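Local coordinates for multisubunit Na+/H+ antiporter, D subunit (Anoxybacillus flavithermus, PDB 6Z16), which probably exchanges sodium ions for protons across the cell membrane as one subunit of a multisubunit Mrp-type antiporter complex, at residues 360-374 / 426-440. Sequence-based numbering, arbitrary orientation.
With PTY (phosphatidylethanolamine), chain S.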
loop_
_atom_site.group_PDB
_atom_site.type_symbol
_atom_site.label_atom_id
_atom_site.label_comp_id
_atom_site.label_asym_id
_atom_site.label_seq_id
_atom_site.Cartn_x
_atom_site.Cartn_y
_atom_site.Cartn_z
ATOM N N SER D 360 -15.213 -3.853 -86.092
ATOM C CA SER D 360 -14.521 -2.980 -87.029
ATOM C C SER D 360 -15.340 -1.715 -87.225
ATOM O O SER D 360 -16.557 -1.713 -87.036
ATOM C CB SER D 360 -14.282 -3.675 -88.372
ATOM O OG SER D 360 -15.509 -3.991 -89.004
ATOM N N GLY D 361 -14.656 -0.640 -87.600
ATOM C CA GLY D 361 -15.333 0.585 -87.972
ATOM C C GLY D 361 -15.532 1.575 -86.845
ATOM O O GLY D 361 -16.644 2.065 -86.644
ATOM N N LEU D 362 -14.465 1.899 -86.119
ATOM C CA LEU D 362 -14.566 2.809 -84.989
ATOM C C LEU D 362 -14.198 4.248 -85.328
ATOM O O LEU D 362 -14.539 5.147 -84.555
ATOM C CB LEU D 362 -13.673 2.337 -83.838
ATOM C CG LEU D 362 -13.907 1.040 -83.062
ATOM C CD1 LEU D 362 -12.725 0.805 -82.154
ATOM C CD2 LEU D 362 -15.162 1.097 -82.244
ATOM N N ILE D 363 -13.502 4.481 -86.444
ATOM C CA ILE D 363 -13.204 5.838 -86.902
ATOM C C ILE D 363 -14.480 6.582 -87.277
ATOM O O ILE D 363 -14.612 7.780 -87.003
ATOM C CB ILE D 363 -12.189 5.778 -88.064
ATOM C CG1 ILE D 363 -10.807 5.426 -87.539
ATOM C CG2 ILE D 363 -12.105 7.076 -88.846
ATOM C CD1 ILE D 363 -10.250 6.467 -86.622
ATOM N N THR D 364 -15.467 5.879 -87.832
ATOM C CA THR D 364 -16.720 6.520 -88.216
ATOM C C THR D 364 -17.561 6.966 -87.026
ATOM O O THR D 364 -18.534 7.697 -87.225
ATOM C CB THR D 364 -17.558 5.580 -89.078
ATOM O OG1 THR D 364 -17.986 4.462 -88.292
ATOM C CG2 THR D 364 -16.739 5.066 -90.230
ATOM N N SER D 365 -17.220 6.548 -85.808
ATOM C CA SER D 365 -17.963 6.927 -84.619
ATOM C C SER D 365 -17.107 7.493 -83.503
ATOM O O SER D 365 -17.650 8.188 -82.639
ATOM C CB SER D 365 -18.744 5.726 -84.074
ATOM O OG SER D 365 -19.712 5.297 -85.010
ATOM N N TYR D 366 -15.805 7.225 -83.477
ATOM C CA TYR D 366 -14.928 7.699 -82.404
ATOM C C TYR D 366 -13.628 8.213 -83.011
ATOM O O TYR D 366 -12.582 7.564 -82.914
ATOM C CB TYR D 366 -14.666 6.581 -81.392
ATOM C CG TYR D 366 -15.928 6.031 -80.768
ATOM C CD1 TYR D 366 -16.545 6.674 -79.709
ATOM C CD2 TYR D 366 -16.518 4.882 -81.266
ATOM C CE1 TYR D 366 -17.707 6.180 -79.160
ATOM C CE2 TYR D 366 -17.679 4.387 -80.730
ATOM C CZ TYR D 366 -18.266 5.035 -79.676
ATOM O OH TYR D 366 -19.419 4.533 -79.137
ATOM N N PRO D 367 -13.654 9.404 -83.628
ATOM C CA PRO D 367 -12.475 9.844 -84.387
ATOM C C PRO D 367 -11.321 10.295 -83.518
ATOM O O PRO D 367 -10.159 10.070 -83.880
ATOM C CB PRO D 367 -13.023 11.006 -85.225
ATOM C CG PRO D 367 -14.494 10.857 -85.193
ATOM C CD PRO D 367 -14.786 10.316 -83.846
ATOM N N LEU D 368 -11.610 10.935 -82.383
ATOM C CA LEU D 368 -10.545 11.439 -81.521
ATOM C C LEU D 368 -9.781 10.299 -80.867
ATOM O O LEU D 368 -8.545 10.319 -80.824
ATOM C CB LEU D 368 -11.130 12.373 -80.464
ATOM C CG LEU D 368 -10.128 12.951 -79.467
ATOM C CD1 LEU D 368 -9.081 13.756 -80.184
ATOM C CD2 LEU D 368 -10.843 13.804 -78.448
ATOM N N LEU D 369 -10.508 9.288 -80.384
ATOM C CA LEU D 369 -9.893 8.084 -79.836
ATOM C C LEU D 369 -9.082 7.342 -80.889
ATOM O O LEU D 369 -7.991 6.839 -80.598
ATOM C CB LEU D 369 -10.981 7.176 -79.269
ATOM C CG LEU D 369 -10.582 5.837 -78.661
ATOM C CD1 LEU D 369 -9.763 6.024 -77.403
ATOM C CD2 LEU D 369 -11.816 5.022 -78.396
ATOM N N GLY D 370 -9.586 7.297 -82.124
ATOM C CA GLY D 370 -8.879 6.600 -83.186
ATOM C C GLY D 370 -7.566 7.261 -83.556
ATOM O O GLY D 370 -6.528 6.598 -83.641
ATOM N N TRP D 371 -7.582 8.578 -83.748
ATOM C CA TRP D 371 -6.327 9.222 -84.104
ATOM C C TRP D 371 -5.390 9.369 -82.914
ATOM O O TRP D 371 -4.167 9.391 -83.106
ATOM C CB TRP D 371 -6.597 10.559 -84.790
ATOM C CG TRP D 371 -7.238 10.336 -86.121
ATOM C CD1 TRP D 371 -8.542 10.547 -86.454
ATOM C CD2 TRP D 371 -6.621 9.764 -87.276
ATOM N NE1 TRP D 371 -8.765 10.186 -87.755
ATOM C CE2 TRP D 371 -7.601 9.695 -88.280
ATOM C CE3 TRP D 371 -5.327 9.321 -87.567
ATOM C CZ2 TRP D 371 -7.332 9.203 -89.544
ATOM C CZ3 TRP D 371 -5.065 8.836 -88.819
ATOM C CH2 TRP D 371 -6.059 8.781 -89.794
ATOM N N ALA D 372 -5.924 9.371 -81.688
ATOM C CA ALA D 372 -5.073 9.308 -80.508
ATOM C C ALA D 372 -4.366 7.963 -80.401
ATOM O O ALA D 372 -3.176 7.910 -80.072
ATOM C CB ALA D 372 -5.906 9.578 -79.259
ATOM N N PHE D 373 -5.075 6.868 -80.702
ATOM C CA PHE D 373 -4.439 5.554 -80.686
ATOM C C PHE D 373 -3.436 5.405 -81.818
ATOM O O PHE D 373 -2.426 4.715 -81.657
ATOM C CB PHE D 373 -5.487 4.443 -80.770
ATOM C CG PHE D 373 -4.906 3.060 -80.669
ATOM C CD1 PHE D 373 -4.472 2.568 -79.450
ATOM C CD2 PHE D 373 -4.776 2.259 -81.792
ATOM C CE1 PHE D 373 -3.930 1.304 -79.351
ATOM C CE2 PHE D 373 -4.233 0.996 -81.696
ATOM C CZ PHE D 373 -3.809 0.521 -80.473
ATOM N N PHE D 374 -3.698 6.051 -82.957
ATOM C CA PHE D 374 -2.749 6.053 -84.068
ATOM C C PHE D 374 -1.442 6.743 -83.683
ATOM O O PHE D 374 -0.347 6.216 -83.933
ATOM C CB PHE D 374 -3.405 6.728 -85.274
ATOM C CG PHE D 374 -2.561 6.735 -86.513
ATOM C CD1 PHE D 374 -2.388 5.583 -87.260
ATOM C CD2 PHE D 374 -1.969 7.905 -86.950
ATOM C CE1 PHE D 374 -1.619 5.595 -88.403
ATOM C CE2 PHE D 374 -1.207 7.920 -88.093
ATOM C CZ PHE D 374 -1.028 6.764 -88.816
ATOM N N PHE D 426 -4.922 -1.213 -84.803
ATOM C CA PHE D 426 -5.513 -0.019 -85.415
ATOM C C PHE D 426 -6.222 -0.326 -86.730
ATOM O O PHE D 426 -7.332 0.157 -86.968
ATOM C CB PHE D 426 -4.446 1.051 -85.638
ATOM C CG PHE D 426 -4.960 2.271 -86.349
ATOM C CD1 PHE D 426 -5.775 3.173 -85.697
ATOM C CD2 PHE D 426 -4.624 2.519 -87.671
ATOM C CE1 PHE D 426 -6.259 4.290 -86.346
ATOM C CE2 PHE D 426 -5.102 3.635 -88.324
ATOM C CZ PHE D 426 -5.917 4.522 -87.658
ATOM N N MET D 427 -5.604 -1.121 -87.597
ATOM C CA MET D 427 -6.164 -1.355 -88.917
ATOM C C MET D 427 -7.323 -2.331 -88.897
ATOM O O MET D 427 -8.239 -2.196 -89.711
ATOM C CB MET D 427 -5.090 -1.865 -89.869
ATOM C CG MET D 427 -4.051 -0.839 -90.213
ATOM S SD MET D 427 -2.842 -1.514 -91.343
ATOM C CE MET D 427 -3.855 -1.627 -92.808
ATOM N N ASN D 428 -7.319 -3.320 -88.006
ATOM C CA ASN D 428 -8.463 -4.215 -87.985
ATOM C C ASN D 428 -9.587 -3.705 -87.100
ATOM O O ASN D 428 -10.753 -4.023 -87.352
ATOM C CB ASN D 428 -8.034 -5.606 -87.532
ATOM C CG ASN D 428 -7.055 -6.249 -88.480
ATOM O OD1 ASN D 428 -5.900 -6.484 -88.133
ATOM N ND2 ASN D 428 -7.512 -6.547 -89.686
ATOM N N GLY D 429 -9.273 -2.911 -86.079
ATOM C CA GLY D 429 -10.296 -2.411 -85.189
ATOM C C GLY D 429 -10.955 -1.134 -85.656
ATOM O O GLY D 429 -12.181 -1.052 -85.713
ATOM N N PHE D 430 -10.154 -0.130 -86.005
ATOM C CA PHE D 430 -10.710 1.182 -86.304
ATOM C C PHE D 430 -11.184 1.294 -87.751
ATOM O O PHE D 430 -12.275 1.812 -88.004
ATOM C CB PHE D 430 -9.681 2.260 -85.968
ATOM C CG PHE D 430 -9.441 2.424 -84.491
ATOM C CD1 PHE D 430 -10.289 3.195 -83.722
ATOM C CD2 PHE D 430 -8.377 1.798 -83.871
ATOM C CE1 PHE D 430 -10.087 3.336 -82.368
ATOM C CE2 PHE D 430 -8.161 1.946 -82.519
ATOM C CZ PHE D 430 -9.014 2.716 -81.768
ATOM N N TRP D 431 -10.405 0.808 -88.710
ATOM C CA TRP D 431 -10.837 0.833 -90.099
ATOM C C TRP D 431 -11.821 -0.300 -90.386
ATOM O O TRP D 431 -12.090 -1.155 -89.544
ATOM C CB TRP D 431 -9.634 0.747 -91.034
ATOM C CG TRP D 431 -8.871 2.022 -91.151
ATOM C CD1 TRP D 431 -9.261 3.248 -90.717
ATOM C CD2 TRP D 431 -7.580 2.197 -91.738
ATOM N NE1 TRP D 431 -8.299 4.181 -91.001
ATOM C CE2 TRP D 431 -7.253 3.558 -91.624
ATOM C CE3 TRP D 431 -6.668 1.334 -92.345
ATOM C CZ2 TRP D 431 -6.055 4.079 -92.101
ATOM C CZ3 TRP D 431 -5.478 1.853 -92.815
ATOM C CH2 TRP D 431 -5.182 3.211 -92.691
ATOM N N GLY D 432 -12.361 -0.298 -91.598
ATOM C CA GLY D 432 -13.356 -1.274 -92.003
ATOM C C GLY D 432 -14.763 -0.733 -91.872
ATOM O O GLY D 432 -14.996 0.415 -91.488
ATOM N N GLU D 433 -15.727 -1.586 -92.201
ATOM C CA GLU D 433 -17.120 -1.210 -92.031
ATOM C C GLU D 433 -17.588 -1.537 -90.614
ATOM O O GLU D 433 -16.933 -2.259 -89.865
ATOM C CB GLU D 433 -18.013 -1.915 -93.050
ATOM C CG GLU D 433 -18.171 -3.402 -92.806
ATOM C CD GLU D 433 -19.137 -4.053 -93.775
ATOM O OE1 GLU D 433 -19.680 -3.342 -94.646
ATOM O OE2 GLU D 433 -19.358 -5.275 -93.659
ATOM N N LYS D 434 -18.756 -1.015 -90.261
ATOM C CA LYS D 434 -19.296 -1.114 -88.909
ATOM C C LYS D 434 -20.040 -2.433 -88.739
ATOM O O LYS D 434 -21.077 -2.649 -89.373
ATOM C CB LYS D 434 -20.233 0.059 -88.641
ATOM C CG LYS D 434 -20.922 0.014 -87.296
ATOM C CD LYS D 434 -21.797 1.229 -87.091
ATOM C CE LYS D 434 -22.587 1.111 -85.807
ATOM N NZ LYS D 434 -21.697 1.137 -84.627
ATOM N N LYS D 435 -19.525 -3.316 -87.878
ATOM C CA LYS D 435 -20.290 -4.517 -87.540
ATOM C C LYS D 435 -20.306 -4.882 -86.062
ATOM O O LYS D 435 -21.245 -5.565 -85.639
ATOM C CB LYS D 435 -19.779 -5.732 -88.327
ATOM C CG LYS D 435 -18.410 -6.232 -87.904
ATOM C CD LYS D 435 -17.989 -7.452 -88.690
ATOM C CE LYS D 435 -16.669 -7.993 -88.173
ATOM N NZ LYS D 435 -15.555 -7.039 -88.405
ATOM N N GLY D 436 -19.342 -4.464 -85.251
ATOM C CA GLY D 436 -19.138 -5.155 -83.993
ATOM C C GLY D 436 -19.780 -4.574 -82.754
ATOM O O GLY D 436 -20.050 -5.299 -81.795
ATOM N N PHE D 437 -20.041 -3.274 -82.760
ATOM C CA PHE D 437 -20.341 -2.537 -81.546
ATOM C C PHE D 437 -21.641 -1.767 -81.725
ATOM O O PHE D 437 -22.235 -1.743 -82.804
ATOM C CB PHE D 437 -19.171 -1.611 -81.182
ATOM C CG PHE D 437 -18.932 -0.492 -82.165
ATOM C CD1 PHE D 437 -18.228 -0.710 -83.341
ATOM C CD2 PHE D 437 -19.343 0.795 -81.876
ATOM C CE1 PHE D 437 -18.006 0.314 -84.234
ATOM C CE2 PHE D 437 -19.106 1.826 -82.758
ATOM C CZ PHE D 437 -18.436 1.583 -83.936
ATOM N N GLU D 438 -22.089 -1.149 -80.638
ATOM C CA GLU D 438 -23.287 -0.326 -80.612
ATOM C C GLU D 438 -22.889 1.039 -80.075
ATOM O O GLU D 438 -21.978 1.136 -79.247
ATOM C CB GLU D 438 -24.378 -0.980 -79.746
ATOM C CG GLU D 438 -25.706 -0.242 -79.672
ATOM C CD GLU D 438 -26.442 -0.206 -80.992
ATOM O OE1 GLU D 438 -26.259 -1.133 -81.808
ATOM O OE2 GLU D 438 -27.207 0.755 -81.215
ATOM N N GLN D 439 -23.544 2.090 -80.573
ATOM C CA GLN D 439 -23.146 3.460 -80.273
ATOM C C GLN D 439 -23.360 3.793 -78.803
ATOM O O GLN D 439 -24.490 3.779 -78.306
ATOM C CB GLN D 439 -23.924 4.434 -81.152
ATOM C CG GLN D 439 -23.518 5.882 -80.977
ATOM C CD GLN D 439 -22.104 6.143 -81.446
ATOM O OE1 GLN D 439 -21.667 5.602 -82.458
ATOM N NE2 GLN D 439 -21.385 6.989 -80.718
ATOM N N LYS D 440 -22.263 4.093 -78.114
ATOM C CA LYS D 440 -22.277 4.375 -76.687
ATOM C C LYS D 440 -21.346 5.549 -76.451
ATOM O O LYS D 440 -20.162 5.471 -76.788
ATOM C CB LYS D 440 -21.835 3.145 -75.882
ATOM C CG LYS D 440 -21.956 3.262 -74.361
ATOM C CD LYS D 440 -20.643 3.634 -73.676
ATOM C CE LYS D 440 -19.645 2.504 -73.719
ATOM N NZ LYS D 440 -18.388 2.871 -73.011
HETATM C C1 PTY S . -10.104 15.057 -89.188
HETATM C C2 PTY S . -16.585 14.881 -88.042
HETATM C C3 PTY S . -15.882 13.528 -88.282
HETATM O O4 PTY S . -8.702 15.249 -88.890
HETATM C C5 PTY S . -12.194 14.036 -88.270
HETATM C C6 PTY S . -10.720 14.263 -88.069
HETATM O O7 PTY S . -10.548 15.011 -86.823
HETATM C C8 PTY S . -10.358 14.303 -85.698
HETATM O O10 PTY S . -10.358 13.105 -85.654
HETATM C C11 PTY S . -10.129 15.195 -84.519
HETATM C C12 PTY S . -8.878 14.807 -83.747
HETATM C C13 PTY S . -7.626 14.866 -84.595
HETATM C C14 PTY S . -6.369 14.409 -83.879
HETATM C C15 PTY S . -5.128 14.484 -84.750
HETATM C C16 PTY S . -4.013 13.549 -84.317
HETATM C C17 PTY S . -2.928 14.189 -83.471
HETATM C C18 PTY S . -1.809 14.841 -84.272
HETATM C C19 PTY S . -0.570 15.142 -83.440
HETATM C C20 PTY S . 0.604 15.704 -84.224
HETATM C C21 PTY S . 1.808 16.038 -83.357
HETATM C C22 PTY S . 2.837 16.924 -84.042
HETATM C C23 PTY S . 3.705 17.707 -83.070
HETATM C C24 PTY S . 4.773 18.570 -83.727
HETATM C C25 PTY S . 4.243 19.727 -84.562
HETATM C C26 PTY S . 5.352 20.540 -85.217
HETATM C C27 PTY S . 4.873 21.659 -86.131
HETATM C C28 PTY S . 6.015 22.390 -86.820
HETATM C C29 PTY S . 5.571 23.609 -87.592
HETATM C C30 PTY S . -7.846 14.414 -89.476
HETATM C C31 PTY S . -6.428 14.748 -89.122
HETATM O O30 PTY S . -8.180 13.519 -90.199
HETATM C C32 PTY S . -5.728 13.661 -88.322
HETATM C C33 PTY S . -5.212 12.531 -89.183
HETATM C C34 PTY S . -3.772 12.697 -89.631
HETATM C C35 PTY S . -2.733 12.377 -88.571
HETATM C C36 PTY S . -1.314 12.405 -89.113
HETATM C C37 PTY S . -0.231 12.061 -88.104
HETATM C C38 PTY S . 1.160 12.030 -88.714
HETATM C C39 PTY S . 2.246 11.507 -87.789
HETATM C C40 PTY S . 2.592 12.426 -86.630
HETATM C C41 PTY S . 3.183 13.763 -87.049
HETATM P P1 PTY S . -13.866 12.636 -89.805
HETATM O O11 PTY S . -14.844 13.771 -89.261
HETATM O O12 PTY S . -14.186 11.365 -89.021
HETATM O O13 PTY S . -13.959 12.503 -91.275
HETATM O O14 PTY S . -12.402 13.106 -89.351
HETATM N N1 PTY S . -16.242 15.371 -86.705
#
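Leu-362 parts its two methyls between Phe-430 and Phe-437 where, in this Mrp antiporter subunit related to the membrane arm of complex I, the loop leading into transmembrane helix 367-381 meets the end of helix 405-429 and the chain beyond it. CD2 sits over the Phe-437 ring, 3.6 Å from its centroid, in a CH-pi contact; CD1 makes another over a face of Phe-430. The Phe-437 ring stands where its CG lies between backbone N and carbonyl carbon (chi1 66°), bringing its rim against the carbonyl oxygens of Ser-360 and Gly-361.

More aromatic packing follows along helix 367-381. Phe-430 also lies against CA of Gly-370, and its CE2 is 3.5 Å from CD2 of Phe-373, the ring planes 32° apart. Phe-374 sets CD1 over a face of Phe-426. Trp-371 is itself gripped between CD1 of Ile-363 on one face and C33 of a phosphatidylethanolamine tail on the other, with C33 3.6 Å from CD2 of the indole. Loss of the indole to an alanine here is likely to leave the lipid tail and CD1 of Ile-363 without the flat surface they share and to open a gap between them.

Backbone bonds fasten the loop: the Leu-362 amide reaches O of Phe-430 at 2.9 Å, and the Ile-363 N gives the same oxygen a weak, nearly straight bond. Gly-361 fits closely against Glu-433 and Lys-434, where a CB would clash. Lys-435 NZ donates to Ser-360 OG. At the far end Tyr-366, at the N-cap position and packed on Ile-350 of helix 320-351, sends its OH to O of Lys-440 at 2.6 Å, from 37° above the carbonyl plane.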